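Long-range contacts in tumor necrosis factor ligand superfamily member 9 (Mus musculus, PDB 6MKB), which binds the receptor TNFRSF9 (4-1BB) as a cytokine of the tumor necrosis factor family and induces proliferation of activated peripheral blood T-cells: residues Ala19-Thr24 with Trp149-Pro154; Pro57-Val62 with Leu122-Ala127; Ser84-Ala89 with Gly134-Leu139. All coordinates share one frame; numbering follows the deposited sequence.

Contact 1: residues Ala19-Thr24 with Trp149-Pro154. With NAG (2-acetamido-2-deoxy-beta-D-glucopyranose), chain F.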
loop_
_atom_site.group_PDB
_atom_site.type_symbol
_atom_site.label_atom_id
_atom_site.label_comp_id
_atom_site.label_asym_id
_atom_site.label_seq_id
_atom_site.Cartn_x
_atom_site.Cartn_y
_atom_site.Cartn_z
ATOM N N ALA B 19 1.131 0.063 23.287
ATOM C CA ALA B 19 1.560 1.289 23.992
ATOM C C ALA B 19 3.008 1.713 23.717
ATOM O O ALA B 19 3.336 2.893 23.855
ATOM C CB ALA B 19 1.358 1.121 25.495
ATOM N N SER B 20 3.863 0.757 23.368
ATOM C CA SER B 20 5.284 0.967 23.064
ATOM C C SER B 20 5.723 -0.077 22.061
ATOM O O SER B 20 4.980 -1.035 21.831
ATOM C CB SER B 20 6.128 0.891 24.337
ATOM O OG SER B 20 6.136 -0.417 24.886
ATOM N N LEU B 21 6.902 0.094 21.456
ATOM C CA LEU B 21 7.348 -0.871 20.465
ATOM C C LEU B 21 8.255 -1.932 21.068
ATOM O O LEU B 21 9.026 -1.678 21.987
ATOM C CB LEU B 21 8.037 -0.186 19.273
ATOM C CG LEU B 21 7.242 0.849 18.480
ATOM C CD1 LEU B 21 8.066 1.397 17.338
ATOM C CD2 LEU B 21 5.881 0.305 17.993
ATOM N N CYS B 22 8.128 -3.138 20.550
ATOM C CA CYS B 22 8.907 -4.304 20.936
ATOM C C CYS B 22 8.790 -5.352 19.826
ATOM O O CYS B 22 7.943 -5.225 18.925
ATOM C CB CYS B 22 8.436 -4.851 22.284
ATOM S SG CYS B 22 6.704 -5.385 22.298
ATOM N N ASN B 23 9.634 -6.388 19.906
ATOM C CA ASN B 23 9.637 -7.490 18.953
ATOM C C ASN B 23 8.631 -8.518 19.448
ATOM O O ASN B 23 8.858 -9.143 20.483
ATOM C CB ASN B 23 11.063 -8.055 18.764
ATOM C CG ASN B 23 12.041 -7.062 18.177
ATOM O OD1 ASN B 23 11.675 -6.059 17.560
ATOM N ND2 ASN B 23 13.310 -7.325 18.364
ATOM N N THR B 24 7.480 -8.629 18.748
ATOM C CA THR B 24 6.344 -9.495 19.112
ATOM C C THR B 24 5.435 -9.799 17.899
ATOM O O THR B 24 5.496 -9.110 16.883
ATOM C CB THR B 24 5.498 -8.788 20.229
ATOM O OG1 THR B 24 4.515 -9.687 20.751
ATOM C CG2 THR B 24 4.800 -7.499 19.743
ATOM N N TRP B 149 7.152 5.670 20.416
ATOM C CA TRP B 149 6.199 5.337 19.352
ATOM C C TRP B 149 5.226 4.309 19.843
ATOM O O TRP B 149 5.561 3.517 20.722
ATOM C CB TRP B 149 6.903 4.822 18.087
ATOM C CG TRP B 149 7.813 5.816 17.424
ATOM C CD1 TRP B 149 9.152 5.945 17.612
ATOM C CD2 TRP B 149 7.440 6.825 16.471
ATOM N NE1 TRP B 149 9.649 6.938 16.802
ATOM C CE2 TRP B 149 8.620 7.493 16.086
ATOM C CE3 TRP B 149 6.224 7.190 15.856
ATOM C CZ2 TRP B 149 8.623 8.524 15.125
ATOM C CZ3 TRP B 149 6.225 8.189 14.888
ATOM C CH2 TRP B 149 7.414 8.847 14.533
ATOM N N GLU B 150 4.020 4.299 19.264
ATOM C CA GLU B 150 2.970 3.363 19.647
ATOM C C GLU B 150 2.063 3.040 18.464
ATOM O O GLU B 150 2.032 3.774 17.463
ATOM C CB GLU B 150 2.126 3.946 20.812
ATOM C CG GLU B 150 1.224 5.104 20.398
ATOM C CD GLU B 150 0.371 5.754 21.465
ATOM O OE1 GLU B 150 0.011 6.936 21.278
ATOM O OE2 GLU B 150 0.060 5.096 22.483
ATOM N N LEU B 151 1.320 1.933 18.602
ATOM C CA LEU B 151 0.288 1.514 17.665
ATOM C C LEU B 151 -1.003 1.708 18.393
ATOM O O LEU B 151 -1.246 0.992 19.359
ATOM C CB LEU B 151 0.450 0.047 17.176
ATOM C CG LEU B 151 1.766 -0.399 16.543
ATOM C CD1 LEU B 151 1.596 -1.778 15.930
ATOM C CD2 LEU B 151 2.244 0.580 15.476
ATOM N N SER B 152 -1.786 2.722 18.025
ATOM C CA SER B 152 -3.027 2.991 18.731
ATOM C C SER B 152 -4.196 3.347 17.822
ATOM O O SER B 152 -4.011 3.825 16.718
ATOM C CB SER B 152 -2.821 4.127 19.730
ATOM O OG SER B 152 -2.453 5.342 19.096
ATOM N N TYR B 153 -5.403 3.145 18.326
ATOM C CA TYR B 153 -6.647 3.570 17.709
ATOM C C TYR B 153 -6.785 5.093 18.011
ATOM O O TYR B 153 -6.386 5.489 19.107
ATOM C CB TYR B 153 -7.810 2.751 18.294
ATOM C CG TYR B 153 -9.156 3.185 17.764
ATOM C CD1 TYR B 153 -9.664 2.652 16.584
ATOM C CD2 TYR B 153 -9.902 4.169 18.413
ATOM C CE1 TYR B 153 -10.877 3.086 16.064
ATOM C CE2 TYR B 153 -11.114 4.612 17.897
ATOM C CZ TYR B 153 -11.597 4.066 16.721
ATOM O OH TYR B 153 -12.781 4.489 16.182
ATOM N N PRO B 154 -7.230 5.992 17.091
ATOM C CA PRO B 154 -7.838 5.754 15.767
ATOM C C PRO B 154 -6.872 5.641 14.582
ATOM O O PRO B 154 -7.344 5.354 13.488
ATOM C CB PRO B 154 -8.788 6.957 15.619
ATOM C CG PRO B 154 -8.084 8.070 16.327
ATOM C CD PRO B 154 -7.336 7.421 17.472
HETATM C C1 NAG F . 14.363 -6.483 17.878
HETATM C C2 NAG F . 15.254 -5.992 19.018
HETATM C C3 NAG F . 16.426 -5.202 18.433
HETATM C C4 NAG F . 17.157 -5.943 17.308
HETATM C C5 NAG F . 16.170 -6.490 16.281
HETATM C C6 NAG F . 16.835 -7.388 15.246
HETATM C C7 NAG F . 14.225 -5.155 21.116
HETATM C C8 NAG F . 13.062 -4.327 21.560
HETATM N N2 NAG F . 14.482 -5.070 19.817
HETATM O O3 NAG F . 17.334 -4.835 19.483
HETATM O O4 NAG F . 18.073 -5.056 16.660
HETATM O O5 NAG F . 15.130 -7.239 16.931
HETATM O O6 NAG F . 15.932 -7.475 14.140
HETATM O O7 NAG F . 14.863 -5.813 21.915
HETATM O O HOH W 1 1.662 4.904 24.673
#
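This is a loop-on-strand contact in the TNF homology domain, in which A19-L21, in the loop between strands 10-15 and 24-29, crosses the start of strand 149-166. The touching backbones run 113° apart, so strand pairing is not an option although the CA atoms of S20 and E150 come within 4.8 Å. What replaces it is a mixture of apolar contact, one CA-H...O interaction and a shared water. On the buried side L21 carries the load. Its CG lies beside its own backbone N, anti to the carbonyl carbon, and the chain beyond is extended, which brings CD1 to 3.7 Å from W149 CB. The two side chains lie alongside and point the same way, but the indole then leads away from the 19-24 loop. The other methyl branch, L21 CD2, makes a looser approach to L151 CG at 4.4 Å. L68 on strand 58-70 packs against all three of these side chains, and L135 and L139 also meet L21, tying the loop into the sandwich interior. Nearer the surface, S20 CA points its hydrogen at W149 O, 3.5 Å away with an angle of 152° at the hydrogen. E150 places CG in the crowded position between backbone N and carbonyl carbon (chi1 71°), and its CB rests 3.4 Å from A19 O. A single water donates to both A19 O and E150 OE2, spanning the carbonyl and the carboxylate. Two residues further along the loop from L21, N23 ND2 is covalently linked to C1 of N-acetylglucosamine. The chemistry is thus divided: leucine and tryptophan carbons meet on the buried side, while at the partly exposed E150 a single water spans carboxylate and carbonyl, an arrangement consistent with an ionised carboxylate.

Contact 2: residues Pro57-Val62 with Leu122-Ala127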
loop_
_atom_site.group_PDB
_atom_site.type_symbol
_atom_site.label_atom_id
_atom_site.label_comp_id
_atom_site.label_asym_id
_atom_site.label_seq_id
_atom_site.Cartn_x
_atom_site.Cartn_y
_atom_site.Cartn_z
ATOM N N PRO B 57 -6.899 -22.117 -2.241
ATOM C CA PRO B 57 -5.669 -21.634 -2.887
ATOM C C PRO B 57 -5.926 -20.663 -4.049
ATOM O O PRO B 57 -6.965 -20.710 -4.734
ATOM C CB PRO B 57 -5.024 -22.918 -3.405
ATOM C CG PRO B 57 -6.195 -23.819 -3.685
ATOM C CD PRO B 57 -7.209 -23.512 -2.640
ATOM N N GLY B 58 -4.927 -19.828 -4.291
ATOM C CA GLY B 58 -4.941 -18.866 -5.375
ATOM C C GLY B 58 -3.953 -17.739 -5.205
ATOM O O GLY B 58 -3.102 -17.772 -4.309
ATOM N N LEU B 59 -4.067 -16.739 -6.082
ATOM C CA LEU B 59 -3.240 -15.541 -6.068
ATOM C C LEU B 59 -3.954 -14.484 -5.228
ATOM O O LEU B 59 -5.066 -14.058 -5.565
ATOM C CB LEU B 59 -2.969 -15.049 -7.503
ATOM C CG LEU B 59 -1.973 -13.902 -7.660
ATOM C CD1 LEU B 59 -0.536 -14.346 -7.315
ATOM C CD2 LEU B 59 -2.049 -13.320 -9.067
ATOM N N TYR B 60 -3.342 -14.116 -4.097
ATOM C CA TYR B 60 -3.911 -13.138 -3.180
ATOM C C TYR B 60 -3.101 -11.863 -3.188
ATOM O O TYR B 60 -1.869 -11.907 -3.228
ATOM C CB TYR B 60 -3.959 -13.684 -1.726
ATOM C CG TYR B 60 -5.028 -14.722 -1.461
ATOM C CD1 TYR B 60 -4.834 -16.058 -1.814
ATOM C CD2 TYR B 60 -6.217 -14.379 -0.823
ATOM C CE1 TYR B 60 -5.813 -17.021 -1.572
ATOM C CE2 TYR B 60 -7.199 -15.336 -0.564
ATOM C CZ TYR B 60 -7.001 -16.654 -0.956
ATOM O OH TYR B 60 -7.971 -17.605 -0.718
ATOM N N TYR B 61 -3.796 -10.726 -3.119
ATOM C CA TYR B 61 -3.169 -9.435 -2.948
ATOM C C TYR B 61 -3.098 -9.255 -1.446
ATOM O O TYR B 61 -4.145 -9.164 -0.801
ATOM C CB TYR B 61 -3.995 -8.357 -3.643
ATOM C CG TYR B 61 -3.487 -6.939 -3.476
ATOM C CD1 TYR B 61 -3.706 -6.233 -2.295
ATOM C CD2 TYR B 61 -2.916 -6.257 -4.541
ATOM C CE1 TYR B 61 -3.293 -4.913 -2.155
ATOM C CE2 TYR B 61 -2.536 -4.927 -4.424
ATOM C CZ TYR B 61 -2.691 -4.267 -3.218
ATOM O OH TYR B 61 -2.294 -2.952 -3.089
ATOM N N VAL B 62 -1.893 -9.333 -0.861
ATOM C CA VAL B 62 -1.730 -9.213 0.588
ATOM C C VAL B 62 -1.226 -7.815 0.868
ATOM O O VAL B 62 -0.374 -7.309 0.125
ATOM C CB VAL B 62 -0.803 -10.311 1.163
ATOM C CG1 VAL B 62 -0.895 -10.351 2.686
ATOM C CG2 VAL B 62 -1.134 -11.674 0.574
ATOM N N LEU B 122 1.553 -9.527 -4.349
ATOM C CA LEU B 122 0.698 -10.556 -4.901
ATOM C C LEU B 122 1.389 -11.878 -4.604
ATOM O O LEU B 122 2.541 -12.070 -4.998
ATOM C CB LEU B 122 0.463 -10.322 -6.397
ATOM C CG LEU B 122 -0.557 -9.232 -6.772
ATOM C CD1 LEU B 122 -0.320 -8.735 -8.198
ATOM C CD2 LEU B 122 -2.009 -9.730 -6.617
ATOM N N LEU B 123 0.741 -12.746 -3.823
ATOM C CA LEU B 123 1.340 -14.017 -3.393
ATOM C C LEU B 123 0.478 -15.231 -3.709
ATOM O O LEU B 123 -0.750 -15.194 -3.558
ATOM C CB LEU B 123 1.591 -13.994 -1.858
ATOM C CG LEU B 123 2.589 -12.957 -1.306
ATOM C CD1 LEU B 123 2.381 -12.750 0.181
ATOM C CD2 LEU B 123 4.014 -13.371 -1.554
ATOM N N LEU B 124 1.139 -16.327 -4.104
ATOM C CA LEU B 124 0.467 -17.607 -4.317
ATOM C C LEU B 124 0.324 -18.290 -2.964
ATOM O O LEU B 124 1.326 -18.613 -2.311
ATOM C CB LEU B 124 1.215 -18.511 -5.305
ATOM C CG LEU B 124 1.143 -18.165 -6.784
ATOM C CD1 LEU B 124 2.104 -19.028 -7.548
ATOM C CD2 LEU B 124 -0.282 -18.308 -7.330
ATOM N N LEU B 125 -0.916 -18.431 -2.511
ATOM C CA LEU B 125 -1.222 -19.066 -1.232
ATOM C C LEU B 125 -1.931 -20.399 -1.459
ATOM O O LEU B 125 -2.617 -20.594 -2.474
ATOM C CB LEU B 125 -2.065 -18.142 -0.329
ATOM C CG LEU B 125 -1.466 -16.756 0.032
ATOM C CD1 LEU B 125 -2.390 -15.992 0.969
ATOM C CD2 LEU B 125 -0.075 -16.864 0.663
ATOM N N LYS B 126 -1.716 -21.329 -0.519
ATOM C CA LYS B 126 -2.250 -22.687 -0.509
ATOM C C LYS B 126 -3.473 -22.759 0.384
ATOM O O LYS B 126 -3.738 -21.823 1.144
ATOM C CB LYS B 126 -1.177 -23.673 -0.006
ATOM C CG LYS B 126 0.192 -23.583 -0.667
ATOM C CD LYS B 126 0.208 -24.231 -2.036
ATOM C CE LYS B 126 1.580 -24.527 -2.562
ATOM N NZ LYS B 126 1.496 -25.394 -3.770
ATOM N N ALA B 127 -4.210 -23.862 0.300
ATOM C CA ALA B 127 -5.373 -24.119 1.140
ATOM C C ALA B 127 -4.883 -24.388 2.569
ATOM O O ALA B 127 -4.039 -25.255 2.777
ATOM C CB ALA B 127 -6.158 -25.317 0.599
#
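L122 contributes the most buried surface here, and it works at one end of the strand pair: its CD2 lies 3.8 Å from Y61 CB and reaches the edge of the Y61 ring, near the ring plane. L125 takes the other sheet face. With CG beside its backbone N, it crosses Y60 at about a right angle, CD1 coming 3.7 Å from Y60 CD1, while the Y60 hydroxyl is bonded beyond the segments to S56 O. Between them the main chains of G58-Y61 and L122-L125 form an antiparallel pair in the β-sandwich jelly roll of the TNF family. G58 with L125 and Y60 with L123 are the hydrogen-bonded pairs, each joined by two bonds; the straightest, Y60 N to L123 O, spans 2.9 Å at 175° and lies in the carbonyl plane. The third large contributor, L59, sits at a non-hydrogen-bonded position opposite L124, on the face of L122 and Y61. Its CG is anti to the backbone N, and CD1 bends back over the neighbouring strand to 3.8 Å from L123 C and 4.0 Å from L124 CD2. On this face Y61 stacks on F162 and its ring also meets F63 of the second subunit, whose K12 packs against L122.

Contact 3: residues Ser84-Ala89 with Gly134-Leu139. With NAG (2-acetamido-2-deoxy-beta-D-glucopyranose), chain C; NAG (2-acetamido-2-deoxy-beta-D-glucopyranose), chain F.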
loop_
_atom_site.group_PDB
_atom_site.type_symbol
_atom_site.label_atom_id
_atom_site.label_comp_id
_atom_site.label_asym_id
_atom_site.label_seq_id
_atom_site.Cartn_x
_atom_site.Cartn_y
_atom_site.Cartn_z
ATOM N N SER B 84 9.596 -2.214 11.558
ATOM C CA SER B 84 9.141 -3.158 10.559
ATOM C C SER B 84 7.866 -3.889 10.934
ATOM O O SER B 84 7.653 -4.208 12.104
ATOM C CB SER B 84 10.222 -4.207 10.366
ATOM O OG SER B 84 10.806 -4.123 9.085
ATOM N N LEU B 85 7.045 -4.207 9.913
ATOM C CA LEU B 85 5.890 -5.115 9.943
ATOM C C LEU B 85 6.314 -6.277 9.077
ATOM O O LEU B 85 6.564 -6.080 7.883
ATOM C CB LEU B 85 4.585 -4.483 9.445
ATOM C CG LEU B 85 3.859 -3.451 10.320
ATOM C CD1 LEU B 85 2.492 -3.192 9.752
ATOM C CD2 LEU B 85 3.743 -3.896 11.791
ATOM N N VAL B 86 6.543 -7.444 9.689
ATOM C CA VAL B 86 7.048 -8.616 8.977
ATOM C C VAL B 86 5.927 -9.624 8.784
ATOM O O VAL B 86 5.373 -10.103 9.766
ATOM C CB VAL B 86 8.271 -9.245 9.720
ATOM C CG1 VAL B 86 8.820 -10.449 8.961
ATOM C CG2 VAL B 86 9.384 -8.217 9.965
ATOM N N LEU B 87 5.594 -9.945 7.516
ATOM C CA LEU B 87 4.560 -10.932 7.189
ATOM C C LEU B 87 5.134 -12.312 7.400
ATOM O O LEU B 87 6.093 -12.653 6.741
ATOM C CB LEU B 87 4.034 -10.770 5.742
ATOM C CG LEU B 87 2.882 -11.738 5.320
ATOM C CD1 LEU B 87 1.598 -11.473 6.085
ATOM C CD2 LEU B 87 2.621 -11.662 3.847
ATOM N N GLN B 88 4.569 -13.083 8.342
ATOM C CA GLN B 88 5.005 -14.433 8.709
ATOM C C GLN B 88 4.036 -15.460 8.113
ATOM O O GLN B 88 2.906 -15.575 8.571
ATOM C CB GLN B 88 5.098 -14.556 10.238
ATOM C CG GLN B 88 6.053 -13.530 10.892
ATOM C CD GLN B 88 5.845 -13.343 12.384
ATOM O OE1 GLN B 88 4.823 -13.739 12.981
ATOM N NE2 GLN B 88 6.824 -12.728 13.023
ATOM N N ALA B 89 4.461 -16.163 7.055
ATOM C CA ALA B 89 3.645 -17.141 6.330
ATOM C C ALA B 89 4.025 -18.588 6.660
ATOM O O ALA B 89 5.211 -18.930 6.707
ATOM C CB ALA B 89 3.764 -16.910 4.831
ATOM N N GLY B 134 4.505 -9.895 12.482
ATOM C CA GLY B 134 5.417 -9.547 13.555
ATOM C C GLY B 134 5.830 -8.095 13.510
ATOM O O GLY B 134 6.135 -7.546 12.447
ATOM N N LEU B 135 5.790 -7.448 14.664
ATOM C CA LEU B 135 6.306 -6.105 14.812
ATOM C C LEU B 135 7.822 -6.240 15.139
ATOM O O LEU B 135 8.181 -7.007 16.026
ATOM C CB LEU B 135 5.526 -5.353 15.909
ATOM C CG LEU B 135 6.082 -3.963 16.337
ATOM C CD1 LEU B 135 5.936 -2.911 15.220
ATOM C CD2 LEU B 135 5.434 -3.497 17.626
ATOM N N ARG B 136 8.692 -5.563 14.384
ATOM C CA ARG B 136 10.145 -5.540 14.619
ATOM C C ARG B 136 10.617 -4.095 14.739
ATOM O O ARG B 136 10.112 -3.224 14.029
ATOM C CB ARG B 136 10.951 -6.266 13.504
ATOM C CG ARG B 136 10.824 -7.797 13.438
ATOM C CD ARG B 136 10.923 -8.458 14.799
ATOM N NE ARG B 136 9.657 -9.138 15.090
ATOM C CZ ARG B 136 9.528 -10.445 15.254
ATOM N NH1 ARG B 136 10.598 -11.230 15.246
ATOM N NH2 ARG B 136 8.338 -10.972 15.512
ATOM N N ALA B 137 11.568 -3.825 15.644
ATOM C CA ALA B 137 12.092 -2.474 15.824
ATOM C C ALA B 137 13.455 -2.462 16.522
ATOM O O ALA B 137 13.683 -3.201 17.477
ATOM C CB ALA B 137 11.098 -1.613 16.610
ATOM N N TYR B 138 14.355 -1.625 16.020
ATOM C CA TYR B 138 15.636 -1.305 16.609
ATOM C C TYR B 138 15.674 0.213 16.740
ATOM O O TYR B 138 15.753 0.908 15.728
ATOM C CB TYR B 138 16.827 -1.849 15.806
ATOM C CG TYR B 138 18.161 -1.352 16.335
ATOM C CD1 TYR B 138 18.524 -1.546 17.669
ATOM C CD2 TYR B 138 19.044 -0.655 15.513
ATOM C CE1 TYR B 138 19.728 -1.056 18.171
ATOM C CE2 TYR B 138 20.269 -0.192 15.996
ATOM C CZ TYR B 138 20.612 -0.404 17.326
ATOM O OH TYR B 138 21.817 0.043 17.821
ATOM N N LEU B 139 15.516 0.722 17.973
ATOM C CA LEU B 139 15.489 2.156 18.244
ATOM C C LEU B 139 16.558 2.522 19.244
ATOM O O LEU B 139 16.752 1.803 20.230
ATOM C CB LEU B 139 14.091 2.618 18.732
ATOM C CG LEU B 139 12.926 2.421 17.738
ATOM C CD1 LEU B 139 11.570 2.516 18.436
ATOM C CD2 LEU B 139 13.039 3.356 16.528
HETATM C C1 NAG C . 19.463 -5.231 16.905
HETATM C C2 NAG C . 20.215 -4.561 15.751
HETATM C C3 NAG C . 21.719 -4.448 16.044
HETATM C C4 NAG C . 22.004 -3.828 17.416
HETATM C C5 NAG C . 21.208 -4.555 18.511
HETATM C C6 NAG C . 21.306 -3.844 19.860
HETATM C C7 NAG C . 19.487 -4.708 13.400
HETATM C C8 NAG C . 19.215 -5.666 12.275
HETATM N N2 NAG C . 19.952 -5.275 14.513
HETATM O O3 NAG C . 22.359 -3.658 15.036
HETATM O O4 NAG C . 23.418 -3.878 17.672
HETATM O O5 NAG C . 19.820 -4.638 18.164
HETATM O O6 NAG C . 20.296 -4.346 20.734
HETATM O O7 NAG C . 19.302 -3.505 13.271
HETATM C C1 NAG F . 14.363 -6.483 17.878
HETATM C C2 NAG F . 15.254 -5.992 19.018
HETATM C C3 NAG F . 16.426 -5.202 18.433
HETATM C C4 NAG F . 17.157 -5.943 17.308
HETATM C C5 NAG F . 16.170 -6.490 16.281
HETATM C C6 NAG F . 16.835 -7.388 15.246
HETATM C C7 NAG F . 14.225 -5.155 21.116
HETATM C C8 NAG F . 13.062 -4.327 21.560
HETATM N N2 NAG F . 14.482 -5.070 19.817
HETATM O O3 NAG F . 17.334 -4.835 19.483
HETATM O O4 NAG F . 18.073 -5.056 16.660
HETATM O O5 NAG F . 15.130 -7.239 16.931
HETATM O O6 NAG F . 15.932 -7.475 14.140
HETATM O O7 NAG F . 14.863 -5.813 21.915
#
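Backbone hydrogen bonding dominates this antiparallel pair: S84 with R136 and V86 with G134 are each joined by two bonds. V86 N to G134 O is 2.8 Å long and nearly straight (175°), in the carbonyl plane, whereas both donors of the S84 and R136 bonds stand above the acceptor planes. Apolar contacts flank these bonds on either sheet face. L85 CD2 meets L135 CD1 obliquely at 4.2 Å on one, and V86 CG2 touches R136 CG at 3.8 Å on the other. Among polar side chains, Q88 reaches across with its chain extended, so that NE2 lies 3.5 Å from G134 CA, over a residue with no side chain. Its other amide atom, OE1, accepts from S132 OG. The amide and the R136 guanidinium stand almost perpendicular (84°), and their nearest atoms, Q88 NE2 and R136 NH2, are both donors. R136, bent at chi2 and chi3, donates from NE to L135 O at 2.8 Å, the donor well above the carbonyl plane. N2 of the N-acetylglucosamine on N23 donates to A137 O, and the next sugar of the glycan lies over one face of Y138. Strand 80-90 sits between strands 100-105 and 129-140, with L85 and L87 packing against strand 58-70.

Contacts 1 and 3 adjoin, their centres about 12 Å apart. The loop of contact 1 runs into strand 24-29 beside the strand of contact 3, where T24 O lies 2.8 Å from L135 N and N23 OD1 lies 2.9 Å from A137 N. The N-acetylglucosamine on N23 grows from contact 1 and lies along contact 3. Contact 2 is on the opposite side of the chain's centre from contact 1, about 28 Å between centres, yet it touches contact 3 in the interior, where L123 CD1 meets L87 CD2 at 3.8 Å. The sodium site of K67, S69 and N155 belongs near contact 1, about 5 Å from the L151 side chain.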